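Local coordinates for protein ethylbenzene dehydrogenase alpha-subunit (Aromatoleum aromaticum, PDB 2IVF) that holds a molybdenum atom, an iron/sulfur cluster and the two dinucleotides MGD and MD1 as an alpha-subunit belonging to the molybdopterin oxidoreductase family, at residues M237-D242 and C441-F446; G847-P850 and I854-T857; L867-P872 and I886-M891. One frame throughout, in Å; residues are numbered along the deposited sequence.

Interaction 1 (M237-D242 and C441-F446); sequences MGYSAD and CSYIGF. With MGD (2-amino-5,6-dimercapto-7-methyl-3,7,8a,9-tetrahydro-8-oxa-1,3,9,10-tetraaza-anthracen-4-one guanosine dinucleotide), chain M.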
loop_
_atom_site.group_PDB
_atom_site.type_symbol
_atom_site.label_atom_id
_atom_site.label_comp_id
_atom_site.label_asym_id
_atom_site.label_seq_id
_atom_site.Cartn_x
_atom_site.Cartn_y
_atom_site.Cartn_z
ATOM N N MET A 237 0.106 20.062 -14.396
ATOM C CA MET A 237 -0.226 19.420 -15.672
ATOM C C MET A 237 -0.354 17.968 -15.331
ATOM O O MET A 237 0.337 17.496 -14.439
ATOM C CB MET A 237 0.878 19.610 -16.680
ATOM C CG MET A 237 1.237 21.090 -16.911
ATOM S SD MET A 237 2.623 21.185 -18.048
ATOM C CE MET A 237 3.971 20.781 -16.940
ATOM N N GLY A 238 -1.230 17.252 -16.031
ATOM C CA GLY A 238 -1.308 15.839 -15.831
ATOM C C GLY A 238 -1.921 15.050 -16.964
ATOM O O GLY A 238 -2.411 15.597 -17.940
ATOM N N TYR A 239 -1.914 13.729 -16.795
ATOM C CA TYR A 239 -2.644 12.882 -17.677
ATOM C C TYR A 239 -3.437 11.913 -16.844
ATOM O O TYR A 239 -3.198 11.763 -15.636
ATOM C CB TYR A 239 -1.691 12.160 -18.634
ATOM C CG TYR A 239 -0.584 11.320 -17.999
ATOM C CD1 TYR A 239 0.670 11.818 -17.812
ATOM C CD2 TYR A 239 -0.788 9.993 -17.687
ATOM C CE1 TYR A 239 1.681 11.050 -17.315
ATOM C CE2 TYR A 239 0.207 9.206 -17.184
ATOM C CZ TYR A 239 1.450 9.723 -16.985
ATOM O OH TYR A 239 2.477 8.920 -16.466
ATOM N N SER A 240 -4.414 11.278 -17.493
ATOM C CA SER A 240 -5.163 10.217 -16.876
ATOM C C SER A 240 -4.450 8.900 -17.222
ATOM O O SER A 240 -3.806 8.805 -18.257
ATOM C CB SER A 240 -6.605 10.186 -17.360
ATOM O OG SER A 240 -6.742 10.073 -18.793
ATOM N N ALA A 241 -4.620 7.891 -16.377
ATOM C CA ALA A 241 -3.778 6.679 -16.470
ATOM C C ALA A 241 -3.917 5.973 -17.810
ATOM O O ALA A 241 -2.952 5.306 -18.248
ATOM C CB ALA A 241 -4.054 5.732 -15.324
ATOM N N ASP A 242 -5.097 6.092 -18.432
ATOM C CA ASP A 242 -5.360 5.431 -19.723
ATOM C C ASP A 242 -4.588 6.108 -20.866
ATOM O O ASP A 242 -4.459 5.519 -21.928
ATOM C CB ASP A 242 -6.859 5.299 -20.040
ATOM C CG ASP A 242 -7.611 6.644 -20.058
ATOM O OD1 ASP A 242 -6.984 7.668 -19.698
ATOM O OD2 ASP A 242 -8.841 6.664 -20.350
ATOM N N CYS A 441 5.717 8.812 -22.847
ATOM C CA CYS A 441 5.013 9.313 -21.685
ATOM C C CYS A 441 5.903 8.862 -20.522
ATOM O O CYS A 441 6.472 7.734 -20.517
ATOM C CB CYS A 441 3.627 8.683 -21.568
ATOM S SG CYS A 441 2.587 9.509 -20.322
ATOM N N SER A 442 6.022 9.738 -19.539
ATOM C CA SER A 442 6.711 9.446 -18.323
ATOM C C SER A 442 5.779 9.580 -17.125
ATOM O O SER A 442 4.746 10.294 -17.147
ATOM C CB SER A 442 7.910 10.423 -18.156
ATOM O OG SER A 442 8.767 10.386 -19.271
ATOM N N TYR A 443 6.141 8.895 -16.061
ATOM C CA TYR A 443 5.645 9.294 -14.738
ATOM C C TYR A 443 6.835 9.529 -13.862
ATOM O O TYR A 443 7.501 8.593 -13.441
ATOM C CB TYR A 443 4.733 8.247 -14.095
ATOM C CG TYR A 443 3.981 8.812 -12.892
ATOM C CD1 TYR A 443 4.536 8.763 -11.594
ATOM C CD2 TYR A 443 2.780 9.461 -13.065
ATOM C CE1 TYR A 443 3.852 9.310 -10.527
ATOM C CE2 TYR A 443 2.085 9.971 -11.998
ATOM C CZ TYR A 443 2.628 9.897 -10.737
ATOM O OH TYR A 443 1.976 10.500 -9.664
ATOM N N ILE A 444 7.080 10.807 -13.614
ATOM C CA ILE A 444 8.003 11.256 -12.627
ATOM C C ILE A 444 7.276 11.335 -11.301
ATOM O O ILE A 444 6.348 12.129 -11.133
ATOM C CB ILE A 444 8.495 12.695 -12.926
ATOM C CG1 ILE A 444 9.007 12.804 -14.366
ATOM C CG2 ILE A 444 9.623 13.059 -11.942
ATOM C CD1 ILE A 444 9.411 14.216 -14.754
ATOM N N GLY A 445 7.732 10.531 -10.350
ATOM C CA GLY A 445 7.161 10.505 -9.037
ATOM C C GLY A 445 7.796 11.515 -8.135
ATOM O O GLY A 445 8.690 12.272 -8.503
ATOM N N PHE A 446 7.369 11.467 -6.909
ATOM C CA PHE A 446 7.712 12.536 -5.990
ATOM C C PHE A 446 8.993 12.288 -5.229
ATOM O O PHE A 446 9.416 13.137 -4.419
ATOM C CB PHE A 446 6.518 12.864 -5.105
ATOM C CG PHE A 446 5.396 13.556 -5.832
ATOM C CD1 PHE A 446 5.551 14.856 -6.321
ATOM C CD2 PHE A 446 4.189 12.917 -6.034
ATOM C CE1 PHE A 446 4.503 15.512 -7.001
ATOM C CE2 PHE A 446 3.131 13.580 -6.712
ATOM C CZ PHE A 446 3.308 14.872 -7.190
HETATM P PB MGD M . 7.965 7.375 -4.321
HETATM O O1B MGD M . 7.183 6.369 -3.551
HETATM O O2B MGD M . 8.800 8.293 -3.504
HETATM O O3B MGD M . 7.135 8.284 -5.306
HETATM O O3A MGD M . 4.651 7.926 -4.865
HETATM P PA MGD M . 5.711 8.041 -6.052
HETATM O O1A MGD M . 5.638 6.765 -6.772
HETATM O O2A MGD M . 5.492 9.266 -6.799
HETATM O "O5'" MGD M . 8.933 6.626 -5.364
HETATM C "C5'" MGD M . 9.809 5.594 -4.888
HETATM C "C4'" MGD M . 10.843 5.253 -5.957
HETATM O "O4'" MGD M . 11.741 6.340 -6.130
HETATM C "C3'" MGD M . 11.689 4.191 -5.293
HETATM O "O3'" MGD M . 11.144 2.931 -5.667
HETATM C "C2'" MGD M . 13.075 4.431 -5.904
HETATM O "O2'" MGD M . 13.439 3.317 -6.740
HETATM C "C1'" MGD M . 12.891 5.719 -6.725
HETATM N N9 MGD M . 14.077 6.588 -6.535
HETATM C C8 MGD M . 14.610 7.035 -5.388
HETATM N N7 MGD M . 15.653 7.838 -5.631
HETATM C C5 MGD M . 15.764 7.907 -6.982
HETATM C C6 MGD M . 16.623 8.522 -7.882
HETATM O O6 MGD M . 17.598 9.218 -7.572
HETATM N N1 MGD M . 16.373 8.334 -9.245
HETATM C C2 MGD M . 15.336 7.545 -9.766
HETATM N N2 MGD M . 15.184 7.408 -11.128
HETATM N N3 MGD M . 14.505 6.980 -8.880
HETATM C C4 MGD M . 14.723 7.130 -7.537
HETATM C C10 MGD M . 4.469 8.953 -3.960
HETATM C C11 MGD M . 2.989 9.205 -3.818
HETATM O O11 MGD M . 2.401 8.036 -3.417
HETATM C C12 MGD M . 2.622 10.378 -2.896
HETATM S S12 MGD M . 3.625 11.817 -2.780
HETATM C C13 MGD M . 1.477 10.311 -2.143
HETATM S S13 MGD M . 1.052 11.645 -1.127
HETATM C C14 MGD M . 0.614 9.096 -2.176
HETATM N N15 MGD M . 0.958 8.300 -0.963
HETATM C C16 MGD M . 0.822 6.899 -0.944
HETATM C C17 MGD M . 0.987 6.147 0.191
HETATM O O17 MGD M . 1.295 6.675 1.287
HETATM N N18 MGD M . 0.831 4.750 0.086
HETATM C C19 MGD M . 0.505 4.127 -1.079
HETATM N N19 MGD M . 0.385 2.784 -1.067
HETATM N N20 MGD M . 0.388 4.893 -2.173
HETATM C C21 MGD M . 0.504 6.229 -2.120
HETATM N N22 MGD M . 0.364 6.996 -3.272
HETATM C C23 MGD M . 0.993 8.274 -3.439
#

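Interaction 2 (G847-P850 and I854-T857); sequences GGHP and IHST. With MGD (2-amino-5,6-dimercapto-7-methyl-3,7,8a,9-tetrahydro-8-oxa-1,3,9,10-tetraaza-anthracen-4-one guanosine dinucleotide), chain M.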
loop_
_atom_site.group_PDB
_atom_site.type_symbol
_atom_site.label_atom_id
_atom_site.label_comp_id
_atom_site.label_asym_id
_atom_site.label_seq_id
_atom_site.Cartn_x
_atom_site.Cartn_y
_atom_site.Cartn_z
ATOM N N GLY A 847 13.878 6.328 -0.181
ATOM C CA GLY A 847 12.620 5.899 0.383
ATOM C C GLY A 847 11.527 5.665 -0.630
ATOM O O GLY A 847 11.774 5.428 -1.807
ATOM N N GLY A 848 10.296 5.773 -0.153
ATOM C CA GLY A 848 9.153 5.612 -1.050
ATOM C C GLY A 848 7.940 5.522 -0.168
ATOM O O GLY A 848 8.031 5.254 1.043
ATOM N N HIS A 849 6.797 5.803 -0.743
ATOM C CA HIS A 849 5.608 5.746 0.017
ATOM C C HIS A 849 5.279 4.272 0.176
ATOM O O HIS A 849 5.538 3.476 -0.704
ATOM C CB HIS A 849 4.540 6.553 -0.702
ATOM C CG HIS A 849 4.695 8.029 -0.460
ATOM N ND1 HIS A 849 3.634 8.869 -0.217
ATOM C CD2 HIS A 849 5.808 8.761 -0.246
ATOM C CE1 HIS A 849 4.086 10.080 0.071
ATOM N NE2 HIS A 849 5.409 10.050 0.031
ATOM N N PRO A 850 4.778 3.910 1.330
ATOM C CA PRO A 850 4.591 2.540 1.699
ATOM C C PRO A 850 3.577 1.818 0.849
ATOM O O PRO A 850 2.504 2.333 0.570
ATOM C CB PRO A 850 4.152 2.599 3.144
ATOM C CG PRO A 850 3.707 3.984 3.362
ATOM C CD PRO A 850 4.418 4.845 2.407
ATOM N N ILE A 854 -1.544 3.861 3.457
ATOM C CA ILE A 854 -1.619 5.194 2.851
ATOM C C ILE A 854 -1.089 6.141 3.959
ATOM O O ILE A 854 -1.734 6.385 5.006
ATOM C CB ILE A 854 -3.023 5.584 2.353
ATOM C CG1 ILE A 854 -3.550 4.533 1.364
ATOM C CG2 ILE A 854 -3.011 6.929 1.705
ATOM C CD1 ILE A 854 -2.687 4.360 0.055
ATOM N N HIS A 855 0.124 6.641 3.757
ATOM C CA HIS A 855 0.828 7.364 4.820
ATOM C C HIS A 855 0.810 6.538 6.106
ATOM O O HIS A 855 1.086 5.348 6.027
ATOM C CB HIS A 855 0.242 8.765 4.941
ATOM C CG HIS A 855 0.244 9.442 3.637
ATOM N ND1 HIS A 855 1.396 9.926 3.071
ATOM C CD2 HIS A 855 -0.720 9.552 2.698
ATOM C CE1 HIS A 855 1.117 10.386 1.865
ATOM N NE2 HIS A 855 -0.154 10.174 1.610
ATOM N N SER A 856 0.438 7.107 7.269
ATOM C CA SER A 856 0.424 6.327 8.516
ATOM C C SER A 856 -0.959 5.799 8.871
ATOM O O SER A 856 -1.148 5.217 9.948
ATOM C CB SER A 856 0.962 7.152 9.693
ATOM O OG SER A 856 2.233 7.722 9.401
ATOM N N THR A 857 -1.921 6.031 7.996
ATOM C CA THR A 857 -3.316 5.702 8.246
ATOM C C THR A 857 -3.501 4.253 8.671
ATOM O O THR A 857 -4.330 3.970 9.567
ATOM C CB THR A 857 -4.156 6.031 6.998
ATOM O OG1 THR A 857 -4.119 7.450 6.861
ATOM C CG2 THR A 857 -5.623 5.571 7.113
HETATM P PB MGD M . 7.965 7.375 -4.321
HETATM O O1B MGD M . 7.183 6.369 -3.551
HETATM O O2B MGD M . 8.800 8.293 -3.504
HETATM O O3B MGD M . 7.135 8.284 -5.306
HETATM O O3A MGD M . 4.651 7.926 -4.865
HETATM P PA MGD M . 5.711 8.041 -6.052
HETATM O O1A MGD M . 5.638 6.765 -6.772
HETATM O O2A MGD M . 5.492 9.266 -6.799
HETATM O "O5'" MGD M . 8.933 6.626 -5.364
HETATM C "C5'" MGD M . 9.809 5.594 -4.888
HETATM C "C4'" MGD M . 10.843 5.253 -5.957
HETATM O "O4'" MGD M . 11.741 6.340 -6.130
HETATM C "C3'" MGD M . 11.689 4.191 -5.293
HETATM O "O3'" MGD M . 11.144 2.931 -5.667
HETATM C "C2'" MGD M . 13.075 4.431 -5.904
HETATM O "O2'" MGD M . 13.439 3.317 -6.740
HETATM C "C1'" MGD M . 12.891 5.719 -6.725
HETATM N N9 MGD M . 14.077 6.588 -6.535
HETATM C C8 MGD M . 14.610 7.035 -5.388
HETATM N N7 MGD M . 15.653 7.838 -5.631
HETATM C C5 MGD M . 15.764 7.907 -6.982
HETATM C C6 MGD M . 16.623 8.522 -7.882
HETATM O O6 MGD M . 17.598 9.218 -7.572
HETATM N N1 MGD M . 16.373 8.334 -9.245
HETATM C C2 MGD M . 15.336 7.545 -9.766
HETATM N N2 MGD M . 15.184 7.408 -11.128
HETATM N N3 MGD M . 14.505 6.980 -8.880
HETATM C C4 MGD M . 14.723 7.130 -7.537
HETATM C C10 MGD M . 4.469 8.953 -3.960
HETATM C C11 MGD M . 2.989 9.205 -3.818
HETATM O O11 MGD M . 2.401 8.036 -3.417
HETATM C C12 MGD M . 2.622 10.378 -2.896
HETATM S S12 MGD M . 3.625 11.817 -2.780
HETATM C C13 MGD M . 1.477 10.311 -2.143
HETATM S S13 MGD M . 1.052 11.645 -1.127
HETATM C C14 MGD M . 0.614 9.096 -2.176
HETATM N N15 MGD M . 0.958 8.300 -0.963
HETATM C C16 MGD M . 0.822 6.899 -0.944
HETATM C C17 MGD M . 0.987 6.147 0.191
HETATM O O17 MGD M . 1.295 6.675 1.287
HETATM N N18 MGD M . 0.831 4.750 0.086
HETATM C C19 MGD M . 0.505 4.127 -1.079
HETATM N N19 MGD M . 0.385 2.784 -1.067
HETATM N N20 MGD M . 0.388 4.893 -2.173
HETATM C C21 MGD M . 0.504 6.229 -2.120
HETATM N N22 MGD M . 0.364 6.996 -3.272
HETATM C C23 MGD M . 0.993 8.274 -3.439
#

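Interaction 3 (L867-P872 and I886-M891); sequences LHRGQP and IKDGDM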
loop_
_atom_site.group_PDB
_atom_site.type_symbol
_atom_site.label_atom_id
_atom_site.label_comp_id
_atom_site.label_asym_id
_atom_site.label_seq_id
_atom_site.Cartn_x
_atom_site.Cartn_y
_atom_site.Cartn_z
ATOM N N LEU A 867 0.201 -8.066 6.731
ATOM C CA LEU A 867 0.595 -8.266 5.314
ATOM C C LEU A 867 2.114 -8.088 5.159
ATOM O O LEU A 867 2.641 -8.266 4.086
ATOM C CB LEU A 867 -0.139 -7.245 4.433
ATOM C CG LEU A 867 -1.651 -7.570 4.396
ATOM C CD1 LEU A 867 -2.408 -6.629 3.450
ATOM C CD2 LEU A 867 -1.975 -9.000 3.991
ATOM N N HIS A 868 2.795 -7.723 6.240
ATOM C CA HIS A 868 4.220 -7.442 6.174
ATOM C C HIS A 868 4.891 -7.791 7.495
ATOM O O HIS A 868 4.301 -8.485 8.309
ATOM C CB HIS A 868 4.490 -6.020 5.711
ATOM C CG HIS A 868 3.862 -4.950 6.559
ATOM N ND1 HIS A 868 4.519 -4.334 7.610
ATOM C CD2 HIS A 868 2.648 -4.376 6.489
ATOM C CE1 HIS A 868 3.722 -3.434 8.153
ATOM N NE2 HIS A 868 2.585 -3.423 7.478
ATOM N N ARG A 869 6.124 -7.348 7.716
ATOM C CA ARG A 869 6.833 -7.714 8.962
ATOM C C ARG A 869 6.319 -6.950 10.195
ATOM O O ARG A 869 6.724 -7.246 11.306
ATOM C CB ARG A 869 8.329 -7.517 8.817
ATOM C CG ARG A 869 9.022 -8.277 7.678
ATOM C CD ARG A 869 10.507 -8.364 7.951
ATOM N NE ARG A 869 11.197 -9.074 6.890
ATOM C CZ ARG A 869 12.508 -9.153 6.769
ATOM N NH1 ARG A 869 13.315 -8.616 7.691
ATOM N NH2 ARG A 869 13.022 -9.802 5.726
ATOM N N GLY A 870 5.444 -5.969 9.972
ATOM C CA GLY A 870 4.682 -5.302 11.057
ATOM C C GLY A 870 5.485 -4.248 11.772
ATOM O O GLY A 870 5.122 -3.809 12.856
ATOM N N GLN A 871 6.593 -3.850 11.168
ATOM C CA GLN A 871 7.565 -2.966 11.816
ATOM C C GLN A 871 8.431 -2.287 10.774
ATOM O O GLN A 871 8.466 -2.735 9.627
ATOM C CB GLN A 871 8.476 -3.797 12.751
ATOM C CG GLN A 871 9.252 -4.826 12.026
ATOM C CD GLN A 871 9.740 -5.894 12.941
ATOM O OE1 GLN A 871 9.177 -6.984 13.004
ATOM N NE2 GLN A 871 10.736 -5.565 13.714
ATOM N N PRO A 872 9.157 -1.232 11.170
ATOM C CA PRO A 872 10.057 -0.610 10.237
ATOM C C PRO A 872 11.150 -1.550 9.736
ATOM O O PRO A 872 11.677 -2.369 10.508
ATOM C CB PRO A 872 10.648 0.539 11.048
ATOM C CG PRO A 872 9.542 0.902 12.047
ATOM C CD PRO A 872 9.150 -0.503 12.452
ATOM N N ILE A 886 25.796 -8.589 8.754
ATOM C CA ILE A 886 24.348 -8.411 9.005
ATOM C C ILE A 886 23.596 -9.444 8.181
ATOM O O ILE A 886 23.903 -9.649 7.004
ATOM C CB ILE A 886 23.903 -6.988 8.576
ATOM C CG1 ILE A 886 24.508 -5.920 9.502
ATOM C CG2 ILE A 886 22.389 -6.826 8.538
ATOM C CD1 ILE A 886 24.273 -4.491 9.029
ATOM N N LYS A 887 22.628 -10.114 8.803
ATOM C CA LYS A 887 21.785 -11.073 8.104
ATOM C C LYS A 887 20.367 -10.523 8.009
ATOM O O LYS A 887 19.974 -9.631 8.750
ATOM C CB LYS A 887 21.750 -12.399 8.883
ATOM C CG LYS A 887 22.979 -13.239 8.759
ATOM C CD LYS A 887 23.006 -14.360 9.817
ATOM C CE LYS A 887 23.995 -15.459 9.353
ATOM N NZ LYS A 887 24.699 -16.177 10.478
ATOM N N ASP A 888 19.611 -11.035 7.060
ATOM C CA ASP A 888 18.193 -10.726 6.954
ATOM C C ASP A 888 17.517 -10.935 8.326
ATOM O O ASP A 888 17.728 -11.948 9.002
ATOM C CB ASP A 888 17.571 -11.625 5.898
ATOM C CG ASP A 888 16.131 -11.269 5.581
ATOM O OD1 ASP A 888 15.822 -10.113 5.322
ATOM O OD2 ASP A 888 15.291 -12.177 5.568
ATOM N N GLY A 889 16.723 -9.968 8.751
ATOM C CA GLY A 889 16.018 -10.056 10.050
ATOM C C GLY A 889 16.809 -9.521 11.235
ATOM O O GLY A 889 16.257 -9.333 12.305
ATOM N N ASP A 890 18.102 -9.321 11.061
ATOM C CA ASP A 890 18.884 -8.624 12.083
ATOM C C ASP A 890 18.356 -7.201 12.249
ATOM O O ASP A 890 17.738 -6.645 11.353
ATOM C CB ASP A 890 20.360 -8.529 11.713
ATOM C CG ASP A 890 21.093 -9.799 11.921
ATOM O OD1 ASP A 890 20.629 -10.670 12.690
ATOM O OD2 ASP A 890 22.187 -9.908 11.373
ATOM N N MET A 891 18.606 -6.628 13.410
ATOM C CA MET A 891 18.471 -5.182 13.590
ATOM C C MET A 891 19.787 -4.511 13.177
ATOM O O MET A 891 20.861 -5.084 13.262
ATOM C CB MET A 891 18.195 -4.809 15.043
ATOM C CG MET A 891 16.966 -5.404 15.601
ATOM S SD MET A 891 15.528 -4.792 14.745
ATOM C CE MET A 891 14.728 -6.353 14.615
#

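Interaction 1 (M237-D242 and C441-F446)
Y239 meets C441-Y443 in a buried sulfur-aromatic contact reinforced by a hydroxyl-to-backbone hydrogen bond, which pins the loop after helix 226-232 to strand 440-444, an outermost strand, within this chain, of a four-stranded parallel sheet in the molybdopterin oxidoreductase region. The thiol of C441 lies over one face of the Y239 ring, SG 3.7 Å from the ring centroid and 21° off its normal, displaced toward the rim so that CE1 and CZ are its nearest ring atoms. SG stands anti to the backbone N of C441 (chi1 -169°), which turns it to the loop. At the rim of the same ring, Y239 OH donates to S442 O at 2.7 Å; the hydroxyl comes from above the carbonyl plane, off the lone pairs. It also abuts Y443, with OH 3.3 Å from Y443 CB and in the plane of that ring at its edge. The hydroxyl is thus wedged between a carbonyl and a second tyrosine. W257 packs edge-to-face with Y443. Just past the strand the segment reaches MGD: F446 N donates to its phosphate oxygen O2A at 2.9 Å, and G445 CA lies 3.1 Å from that oxygen.

Interaction 2 (G847-P850 and I854-T857)
H855 N, in the turn that brings H855 up against H849, donates to MGD O17 at 2.7 Å in a nearly straight bond (168°). The imidazole of H855 folds back over the same oxygen, which sits 3.6 Å above the centre of one ring face, so the backbone N-H and the ring face of one residue both contact O17. H855 sits in a type II' beta turn, I854 to T857, closed by T857 N to I854 O at 3.0 Å, and takes its second position with a positive phi. Its CG lies beside the backbone N (chi1 -53°), and although CB heads away from 847-850, the ring end returns to meet H849. The two imidazoles approach obliquely, their planes 81° apart, with H849 CE1 3.5 Å from H855 CE1.

Each ring borders MGD in its own way. H849 puts a face under C10 and an in-plane edge toward N15, while H855 presents an in-plane edge to S13. Both also reach the second dinucleotide, H849 NE2 bonding MD1 N15 and H855 ND1 bonding MD1 O11; H855 NE2 is taken by I85 O. The histidine pair therefore lies between the two cofactors. On the other segment, H849 N donates to the phosphate oxygen O1B of MGD at 2.9 Å, and P850 O receives a weak bond from MGD N19. I854 CD1 packs on MGD C19 at 3.4 Å, and I854 also touches the iron/sulfur cluster. Both segments belong to the buried loop that leaves strand 843-846 and leads to helix 862-865, with F920 standing edge-to-face to H849 and packing on P850.

Interaction 3 (L867-P872 and I886-M891)
D888 and R869 form the salt bridge of this contact, which joins two loops at the edge of the dinucleotide-binding domain, a member of the double-psi beta-barrel clan, where the beta-subunit docks. The second loop leaves helix 878-883 with I886, whose side chain lies on strand 969-975. K887 then starts a type II beta turn ending at D890, closed by D890 N to K887 O at 3.0 Å. The turn is tied a second time because K887 N donates to D890 OD2 at 2.6 Å, meeting the carboxylate from above its plane. D888 follows with CG anti to its backbone N (chi1 -173°), a torsion that swings the carboxylate to R869. R869 comes from the other side with its chain extended from CG to NE, and its NH2 donates to D888 OD1 at 2.8 Å along an almost straight line (175°). The oxygen lies in the guanidinium plane and is met on its syn side, yet the two flat groups are 69° apart, and the bridge rests on one close oxygen. D888 OD1 also accepts from T907 N. R869 NH1 bonds V905 O, and R869 NE bonds the carbonyl of W130 of the beta-subunit, whose ring makes a cation-pi contact. G889 passes near the guanidinium, its N 3.8 Å from R869 NH1, and its backbone pairs with V905. At M891, where strand 891-895 begins, the side chain bends and crosses Q871 at about a right angle, M891 CE approaching the end of the Q871 amide to 4.2 Å (NE2 as modelled), a loose van der Waals contact.

How the interactions relate
From the N terminus the contacts come in series, none nested in or crossing another. Interaction 1 closes a loop of 198 residues, bringing the region after helix 226-232 back to strand 440-444. Interaction 2 closes a short turn of three intervening residues after strand 843-846, and interaction 3 spans 13 residues containing strand 873-877 and helix 878-883. Interactions 1 and 2 belong to different parts of the chain, the molybdopterin oxidoreductase region and the dinucleotide-binding domain, with centres about 19 Å apart and no direct touch; MGD bridges them, contacted by both. Interactions 2 and 3 share the dinucleotide-binding domain, centres about 17 Å apart, one lying in the buried cofactor site and the other at the beta-subunit interface.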